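Local coordinates for hypothetical protein Atu0636 (Agrobacterium tumefaciens, PDB 2OZV) that is of unproven function but is predicted to be an O-methyltransferase, probably transferring a methyl group to a substrate hydroxyl, at residues Cys38-Leu43 against Glu59-Thr64; Phe116-Met121 against Gly163-Leu168. One frame throughout, in Å; residues are numbered along the deposited sequence. Where two conformers were deposited one is given.

Contact 1: residues Cys38-Leu43 against Glu59-Thr64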
ATOM      1  N   CYS B  38      -0.754 -29.782   8.135  1.00 50.58           N
ATOM      2  CA  CYS B  38       0.013 -28.930   7.238  1.00 49.71           C
ATOM      3  C   CYS B  38       1.335 -28.690   7.890  1.00 48.20           C
ATOM      4  O   CYS B  38       1.488 -28.884   9.109  1.00 48.80           O
ATOM      5  CB  CYS B  38      -0.699 -27.608   6.930  1.00 49.91           C
ATOM      6  SG  CYS B  38      -1.078 -26.623   8.381  1.00 52.19           S
ATOM      7  N   ARG B  39       2.297 -28.293   7.068  1.00 45.69           N
ATOM      8  CA  ARG B  39       3.651 -28.071   7.504  1.00 45.32           C
ATOM      9  C   ARG B  39       3.931 -26.594   7.341  1.00 45.35           C
ATOM     10  O   ARG B  39       3.697 -26.030   6.262  1.00 45.21           O
ATOM     11  CB  ARG B  39       4.622 -28.913   6.680  1.00 45.01           C
ATOM     12  CG  ARG B  39       4.427 -30.466   6.891  1.00 44.38           C
ATOM     13  CD  ARG B  39       5.472 -31.261   6.175  1.00 46.08           C
ATOM     14  NE  ARG B  39       5.441 -31.100   4.713  1.00 46.12           N
ATOM     15  CZ  ARG B  39       4.953 -31.997   3.855  1.00 46.85           C
ATOM     16  NH1 ARG B  39       4.420 -33.142   4.289  1.00 49.73           N
ATOM     17  NH2 ARG B  39       5.007 -31.763   2.551  1.00 45.35           N
ATOM     18  N   ILE B  40       4.409 -25.977   8.415  1.00 45.07           N
ATOM     19  CA  ILE B  40       4.609 -24.524   8.435  1.00 45.27           C
ATOM     20  C   ILE B  40       6.047 -24.209   8.801  1.00 45.05           C
ATOM     21  O   ILE B  40       6.556 -24.737   9.787  1.00 45.48           O
ATOM     22  CB  ILE B  40       3.664 -23.871   9.462  1.00 46.39           C
ATOM     23  CG1 ILE B  40       2.195 -24.124   9.071  1.00 50.68           C
ATOM     24  CG2 ILE B  40       3.972 -22.332   9.549  1.00 47.70           C
ATOM     25  CD1 ILE B  40       1.312 -24.209  10.232  1.00 55.08           C
ATOM     26  N   ALA B  41       6.704 -23.351   8.017  1.00 44.18           N
ATOM     27  CA  ALA B  41       8.040 -22.854   8.361  1.00 44.85           C
ATOM     28  C   ALA B  41       7.934 -21.428   8.880  1.00 45.61           C
ATOM     29  O   ALA B  41       7.256 -20.598   8.256  1.00 46.30           O
ATOM     30  CB  ALA B  41       8.978 -22.895   7.141  1.00 45.40           C
ATOM     31  N   ASP B  42       8.599 -21.159  10.007  1.00 45.13           N
ATOM     32  CA  ASP B  42       8.706 -19.809  10.570  1.00 46.52           C
ATOM     33  C   ASP B  42      10.152 -19.399  10.353  1.00 46.39           C
ATOM     34  O   ASP B  42      11.064 -19.968  10.974  1.00 45.90           O
ATOM     35  CB  ASP B  42       8.310 -19.856  12.064  1.00 46.19           C
ATOM     36  CG  ASP B  42       8.329 -18.491  12.768  1.00 50.05           C
ATOM     37  OD1 ASP B  42       8.851 -17.517  12.204  1.00 53.14           O
ATOM     38  OD2 ASP B  42       7.869 -18.465  13.945  1.00 53.63           O
ATOM     39  N   LEU B  43      10.377 -18.455   9.435  1.00 47.25           N
ATOM     40  CA  LEU B  43      11.739 -18.069   9.037  1.00 50.63           C
ATOM     41  C   LEU B  43      12.332 -17.114  10.043  1.00 52.90           C
ATOM     42  O   LEU B  43      13.518 -16.779  10.013  1.00 53.43           O
ATOM     43  CB  LEU B  43      11.795 -17.486   7.626  1.00 50.63           C
ATOM     44  CG  LEU B  43      11.417 -18.397   6.461  1.00 54.00           C
ATOM     45  CD1 LEU B  43      11.805 -17.717   5.153  1.00 54.18           C
ATOM     46  CD2 LEU B  43      12.059 -19.786   6.563  1.00 56.37           C
ATOM     47  N   GLU B  59      -4.231 -27.620  15.877  1.00 47.46           N
ATOM     48  CA  GLU B  59      -3.748 -28.862  16.465  1.00 48.29           C
ATOM     49  C   GLU B  59      -3.038 -29.777  15.476  1.00 47.82           C
ATOM     50  O   GLU B  59      -2.204 -30.574  15.874  1.00 47.78           O
ATOM     51  CB  GLU B  59      -4.880 -29.599  17.210  1.00 49.66           C
ATOM     52  CG  GLU B  59      -5.136 -28.926  18.548  1.00 55.67           C
ATOM     53  CD  GLU B  59      -6.337 -29.474  19.282  1.00 62.32           C
ATOM     54  OE1 GLU B  59      -7.481 -29.163  18.868  1.00 66.80           O
ATOM     55  OE2 GLU B  59      -6.132 -30.196  20.278  1.00 65.05           O
ATOM     56  N   LYS B  60      -3.381 -29.643  14.200  1.00 47.48           N
ATOM     57  CA  LYS B  60      -2.840 -30.486  13.149  1.00 49.31           C
ATOM     58  C   LYS B  60      -1.581 -29.902  12.478  1.00 48.65           C
ATOM     59  O   LYS B  60      -1.012 -30.531  11.585  1.00 50.28           O
ATOM     60  CB  LYS B  60      -3.911 -30.737  12.075  1.00 48.70           C
ATOM     61  CG  LYS B  60      -5.110 -31.577  12.542  1.00 50.31           C
ATOM     62  CD  LYS B  60      -5.999 -31.907  11.336  1.00 51.71           C
ATOM     63  CE  LYS B  60      -6.919 -33.058  11.634  1.00 59.00           C
ATOM     64  NZ  LYS B  60      -8.246 -32.566  12.102  1.00 61.66           N
ATOM     65  N   ALA B  61      -1.164 -28.706  12.882  1.00 47.47           N
ATOM     66  CA  ALA B  61      -0.015 -28.085  12.249  1.00 46.30           C
ATOM     67  C   ALA B  61       1.293 -28.661  12.768  1.00 46.68           C
ATOM     68  O   ALA B  61       1.438 -28.943  13.951  1.00 46.31           O
ATOM     69  CB  ALA B  61      -0.026 -26.573  12.498  1.00 46.20           C
ATOM     70  N   GLU B  62       2.269 -28.757  11.883  0.50 46.21           N
ATOM     71  CA  GLU B  62       3.574 -29.249  12.240  0.50 47.32           C
ATOM     72  C   GLU B  62       4.496 -28.106  11.893  0.50 47.16           C
ATOM     73  O   GLU B  62       4.604 -27.721  10.736  0.50 47.30           O
ATOM     74  CB  GLU B  62       3.853 -30.493  11.417  0.50 47.48           C
ATOM     75  CG  GLU B  62       5.238 -31.036  11.428  0.50 48.11           C
ATOM     76  CD  GLU B  62       5.317 -32.359  10.647  0.50 48.35           C
ATOM     77  OE1 GLU B  62       4.669 -32.511   9.590  0.50 53.74           O
ATOM     78  OE2 GLU B  62       6.027 -33.249  11.078  0.50 48.25           O
ATOM     79  N   VAL B  63       5.125 -27.536  12.916  1.00 47.07           N
ATOM     80  CA  VAL B  63       5.870 -26.274  12.747  1.00 46.41           C
ATOM     81  C   VAL B  63       7.375 -26.456  12.817  1.00 46.71           C
ATOM     82  O   VAL B  63       7.864 -27.159  13.707  1.00 46.32           O
ATOM     83  CB  VAL B  63       5.399 -25.188  13.760  1.00 47.94           C
ATOM     84  CG1 VAL B  63       6.231 -23.879  13.650  1.00 46.92           C
ATOM     85  CG2 VAL B  63       3.894 -24.924  13.564  1.00 47.75           C
ATOM     86  N   THR B  64       8.101 -25.808  11.895  1.00 45.22           N
ATOM     87  CA  THR B  64       9.551 -25.788  11.941  1.00 45.46           C
ATOM     88  C   THR B  64       9.984 -24.347  12.136  1.00 45.35           C
ATOM     89  O   THR B  64       9.644 -23.488  11.308  1.00 46.68           O
ATOM     90  CB  THR B  64      10.189 -26.366  10.659  1.00 45.21           C
ATOM     91  OG1 THR B  64       9.702 -27.690  10.470  1.00 46.01           O
ATOM     92  CG2 THR B  64      11.729 -26.462  10.767  1.00 47.72           C
TER

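Contact 2: residues Phe116-Met121 against Gly163-Leu168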
ATOM      1  N   PHE B 116       6.881 -27.049   2.317  1.00 42.64           N
ATOM      2  CA  PHE B 116       5.993 -26.402   3.286  1.00 43.82           C
ATOM      3  C   PHE B 116       4.717 -25.878   2.658  1.00 44.16           C
ATOM      4  O   PHE B 116       4.742 -25.341   1.545  1.00 44.77           O
ATOM      5  CB  PHE B 116       6.735 -25.245   3.974  1.00 43.17           C
ATOM      6  CG  PHE B 116       7.852 -25.710   4.900  1.00 43.12           C
ATOM      7  CD1 PHE B 116       7.558 -26.222   6.186  1.00 41.32           C
ATOM      8  CD2 PHE B 116       9.193 -25.636   4.479  1.00 44.40           C
ATOM      9  CE1 PHE B 116       8.579 -26.649   7.049  1.00 41.31           C
ATOM     10  CE2 PHE B 116      10.230 -26.062   5.327  1.00 42.66           C
ATOM     11  CZ  PHE B 116       9.926 -26.581   6.616  1.00 44.31           C
ATOM     12  N   HIS B 117       3.603 -26.032   3.376  1.00 43.99           N
ATOM     13  CA  HIS B 117       2.312 -25.484   2.944  1.00 44.22           C
ATOM     14  C   HIS B 117       2.201 -23.987   3.242  1.00 44.03           C
ATOM     15  O   HIS B 117       1.423 -23.282   2.598  1.00 44.56           O
ATOM     16  CB  HIS B 117       1.185 -26.226   3.654  1.00 44.41           C
ATOM     17  CG  HIS B 117       1.180 -27.709   3.369  1.00 44.41           C
ATOM     18  ND1 HIS B 117       1.657 -28.639   4.277  1.00 45.11           N
ATOM     19  CD2 HIS B 117       0.793 -28.407   2.274  1.00 46.50           C
ATOM     20  CE1 HIS B 117       1.534 -29.854   3.756  1.00 44.41           C
ATOM     21  NE2 HIS B 117       1.018 -29.740   2.541  1.00 43.68           N
ATOM     22  N   HIS B 118       2.937 -23.546   4.266  1.00 44.65           N
ATOM     23  CA  HIS B 118       2.943 -22.145   4.695  1.00 45.25           C
ATOM     24  C   HIS B 118       4.344 -21.778   5.068  1.00 44.90           C
ATOM     25  O   HIS B 118       5.061 -22.553   5.732  1.00 44.32           O
ATOM     26  CB  HIS B 118       2.059 -21.951   5.946  1.00 45.41           C
ATOM     27  CG  HIS B 118       0.620 -22.223   5.693  1.00 46.53           C
ATOM     28  ND1 HIS B 118      -0.264 -21.239   5.302  1.00 46.52           N
ATOM     29  CD2 HIS B 118      -0.107 -23.368   5.797  1.00 46.88           C
ATOM     30  CE1 HIS B 118      -1.464 -21.769   5.130  1.00 48.97           C
ATOM     31  NE2 HIS B 118      -1.395 -23.060   5.421  1.00 48.55           N
ATOM     32  N   VAL B 119       4.747 -20.570   4.691  1.00 44.82           N
ATOM     33  CA  VAL B 119       5.943 -19.968   5.258  1.00 44.43           C
ATOM     34  C   VAL B 119       5.546 -18.619   5.845  1.00 45.38           C
ATOM     35  O   VAL B 119       4.894 -17.827   5.168  1.00 45.08           O
ATOM     36  CB  VAL B 119       7.062 -19.764   4.211  1.00 45.30           C
ATOM     37  CG1 VAL B 119       8.282 -19.143   4.847  1.00 45.04           C
ATOM     38  CG2 VAL B 119       7.433 -21.149   3.575  1.00 43.70           C
ATOM     39  N   ILE B 120       5.898 -18.423   7.102  1.00 43.75           N
ATOM     40  CA  ILE B 120       5.622 -17.172   7.793  1.00 44.66           C
ATOM     41  C   ILE B 120       6.880 -16.426   8.187  1.00 45.29           C
ATOM     42  O   ILE B 120       7.919 -17.027   8.524  1.00 44.76           O
ATOM     43  CB  ILE B 120       4.658 -17.388   9.006  1.00 45.20           C
ATOM     44  CG1 ILE B 120       5.362 -18.015  10.218  1.00 44.39           C
ATOM     45  CG2 ILE B 120       3.440 -18.268   8.583  1.00 43.53           C
ATOM     46  CD1 ILE B 120       4.400 -18.264  11.426  1.00 44.94           C
HETATM   47  N   MSE B 121       6.809 -15.088   8.196  1.00 44.17           N
HETATM   48  CA  MSE B 121       8.018 -14.329   8.493  1.00 45.82           C
HETATM   49  C   MSE B 121       7.699 -12.940   9.032  1.00 46.05           C
HETATM   50  O   MSE B 121       6.697 -12.318   8.652  1.00 45.43           O
HETATM   51  CB  MSE B 121       8.907 -14.196   7.229  1.00 45.08           C
HETATM   52  CG  MSE B 121       8.196 -13.453   6.095  1.00 44.47           C
HETATM   53 SE   MSE B 121       9.409 -13.325   4.511  1.00 56.46          SE
HETATM   54  CE  MSE B 121       9.609 -15.162   4.030  1.00 50.99           C
ATOM     55  N   GLY B 163       1.562 -23.566  -4.997  1.00 45.62           N
ATOM     56  CA  GLY B 163       0.318 -22.990  -4.478  1.00 45.89           C
ATOM     57  C   GLY B 163       0.309 -22.696  -2.975  1.00 45.48           C
ATOM     58  O   GLY B 163      -0.726 -22.319  -2.437  1.00 46.15           O
ATOM     59  N   GLY B 164       1.438 -22.886  -2.281  1.00 43.94           N
ATOM     60  CA  GLY B 164       1.489 -22.686  -0.818  1.00 43.85           C
ATOM     61  C   GLY B 164       1.441 -21.187  -0.505  1.00 44.76           C
ATOM     62  O   GLY B 164       1.601 -20.357  -1.420  1.00 46.11           O
ATOM     63  N   GLN B 165       1.238 -20.850   0.761  1.00 45.13           N
ATOM     64  CA  GLN B 165       0.971 -19.477   1.141  1.00 45.65           C
ATOM     65  C   GLN B 165       2.126 -18.852   1.898  1.00 45.56           C
ATOM     66  O   GLN B 165       2.602 -19.403   2.919  1.00 45.61           O
ATOM     67  CB  GLN B 165      -0.282 -19.405   2.005  1.00 45.85           C
ATOM     68  CG  GLN B 165      -0.619 -17.978   2.471  1.00 45.87           C
ATOM     69  CD  GLN B 165      -1.856 -17.954   3.344  1.00 46.63           C
ATOM     70  OE1 GLN B 165      -2.854 -18.650   3.058  1.00 47.36           O
ATOM     71  NE2 GLN B 165      -1.796 -17.183   4.424  1.00 47.01           N
ATOM     72  N   LEU B 166       2.569 -17.691   1.411  1.00 44.75           N
ATOM     73  CA  LEU B 166       3.486 -16.826   2.130  1.00 45.22           C
ATOM     74  C   LEU B 166       2.659 -15.890   3.040  1.00 45.59           C
ATOM     75  O   LEU B 166       1.657 -15.296   2.585  1.00 45.13           O
ATOM     76  CB  LEU B 166       4.281 -15.974   1.133  1.00 45.10           C
ATOM     77  CG  LEU B 166       5.117 -14.844   1.759  1.00 44.52           C
ATOM     78  CD1 LEU B 166       6.287 -15.388   2.595  1.00 47.23           C
ATOM     79  CD2 LEU B 166       5.630 -13.941   0.615  1.00 47.25           C
ATOM     80  N   SER B 167       3.044 -15.787   4.311  1.00 44.56           N
ATOM     81  CA  SER B 167       2.444 -14.807   5.224  1.00 45.65           C
ATOM     82  C   SER B 167       3.532 -13.978   5.877  1.00 46.12           C
ATOM     83  O   SER B 167       4.564 -14.510   6.319  1.00 46.22           O
ATOM     84  CB  SER B 167       1.625 -15.467   6.352  1.00 45.65           C
ATOM     85  OG  SER B 167       0.587 -16.267   5.796  1.00 46.54           O
ATOM     86  N   LEU B 168       3.305 -12.665   5.961  1.00 46.03           N
ATOM     87  CA  LEU B 168       4.283 -11.825   6.613  1.00 46.25           C
ATOM     88  C   LEU B 168       3.675 -10.615   7.294  1.00 45.88           C
ATOM     89  O   LEU B 168       2.551 -10.185   6.983  1.00 45.35           O
ATOM     90  CB  LEU B 168       5.361 -11.403   5.619  1.00 47.87           C
ATOM     91  CG  LEU B 168       5.049 -10.425   4.520  1.00 48.54           C
ATOM     92  CD1 LEU B 168       5.098  -8.950   5.024  1.00 45.90           C
ATOM     93  CD2 LEU B 168       6.052 -10.608   3.343  1.00 49.76           C
TER
HETATM   94  O   HOH W   1       1.325 -18.809   5.347  1.00 22.91           O

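Contact 1: residues Cys38-Leu43 against Glu59-Thr64
I40 meets A61 and V63 on one face of a parallel strand pair. Its CD1 reaches back over the CB of A61 at 3.5 Å, while CG2 of V63 stays at the looser separation of 4.2 Å from CB of I40. Two torsions account for the reach: chi1 (-62°) directs CG1 toward the start of the strand, where C38 SG also lies beside A61, and chi2 (149°), turned away from a staggered value, sets CD1 against A61 CB. On the other face R39 and E62 run side by side and point the same way. In the conformer given, the E62 carboxylate lies beside the aliphatic stem of R39; because the E62 side chain takes a second position, this contact and any attraction across it are doubtful. NE of R39 is hydrogen-bonded to the carbonyl of H115.

The backbone sets this pairing. C38 O accepts from E62 N and I40 O from T64 N, the latter at 2.8 Å and nearly straight; I40 N and D42 N return bonds to E62 O and T64 O. The strand axes approach to 4.7 Å with 26° between their directions. Further out, V54 of helix 49-57 packs on I40 and A55 on V63, and D42 OD2 accepts from the backbone N of G51 at the start of that helix. Strand 38-42, helix 49-57 and strand 61-67 thus form a beta-alpha-beta unit, its glycine-bearing turn after D42 consistent with the Rossmann-like fold of methyltransferases.

Contact 2: residues Phe116-Met121 against Gly163-Leu168
M121, a selenomethionine, packs against both L166 and L168, making the tight apolar end of this parallel pair. Its CG lies 3.5 Å from CB of L168. Bending at chi3 (65°) then carries the terminal CE back along the strand to CD1 of L166, 3.6 Å away. The opposite face is packed more loosely and is mostly polar; I120 CG2 comes no nearer than 4.0 Å to S167 CB, and Q165 is the partly exposed residue there. The imidazole of H118 and the amide of Q165 have planes 74° apart, ND1 of H118 standing 3.8 Å from CB of Q165. A water bridges the two strands: it lies in the ring plane at the edge of H118, 2.9 Å from ND1, donates to Q165 O, and bonds to S167 OG at 2.7 Å. NE2 of Q165 also donates to S167 OG and is bonded to the carbonyl of L31 as well. NE2 of H118 is held by D34, fixing the ring from its far side.

Between the faces, the backbone bonds alternate from Q165 N to H117 O through to M121 N and S167 O; the last is the most bent, with 136° at the hydrogen. Helix 148-159 lies over the M121 face, A156 touching both V119 and M121. Along the edges of the pair, strand 38-42 adjoins 116-121, while strand 204-211 flanks 164-170 and brings T208 against Q165 and S167.

In the fold
Contacts 1 and 2 are consecutive parts of one sheet, in the order 61-67, 38-42, 116-121, 164-170, and their centres lie about 10 Å apart. Strands 38-42 and 116-121 join them directly: A41 O and I120 N are 2.8 Å apart, a probable hydrogen bond. At the other end R39 N and H117 ND1, 2.9 Å apart, probably bond as well, so a histidine side chain supplements the backbone pairing. No ligand marks an active site. The GxGxxA-like turn of G44, G46 and A49 is touched by D42 of contact 1 and approached by M121 of contact 2, consistent with a cofactor-binding end of the sheet in a Rossmann-like methyltransferase.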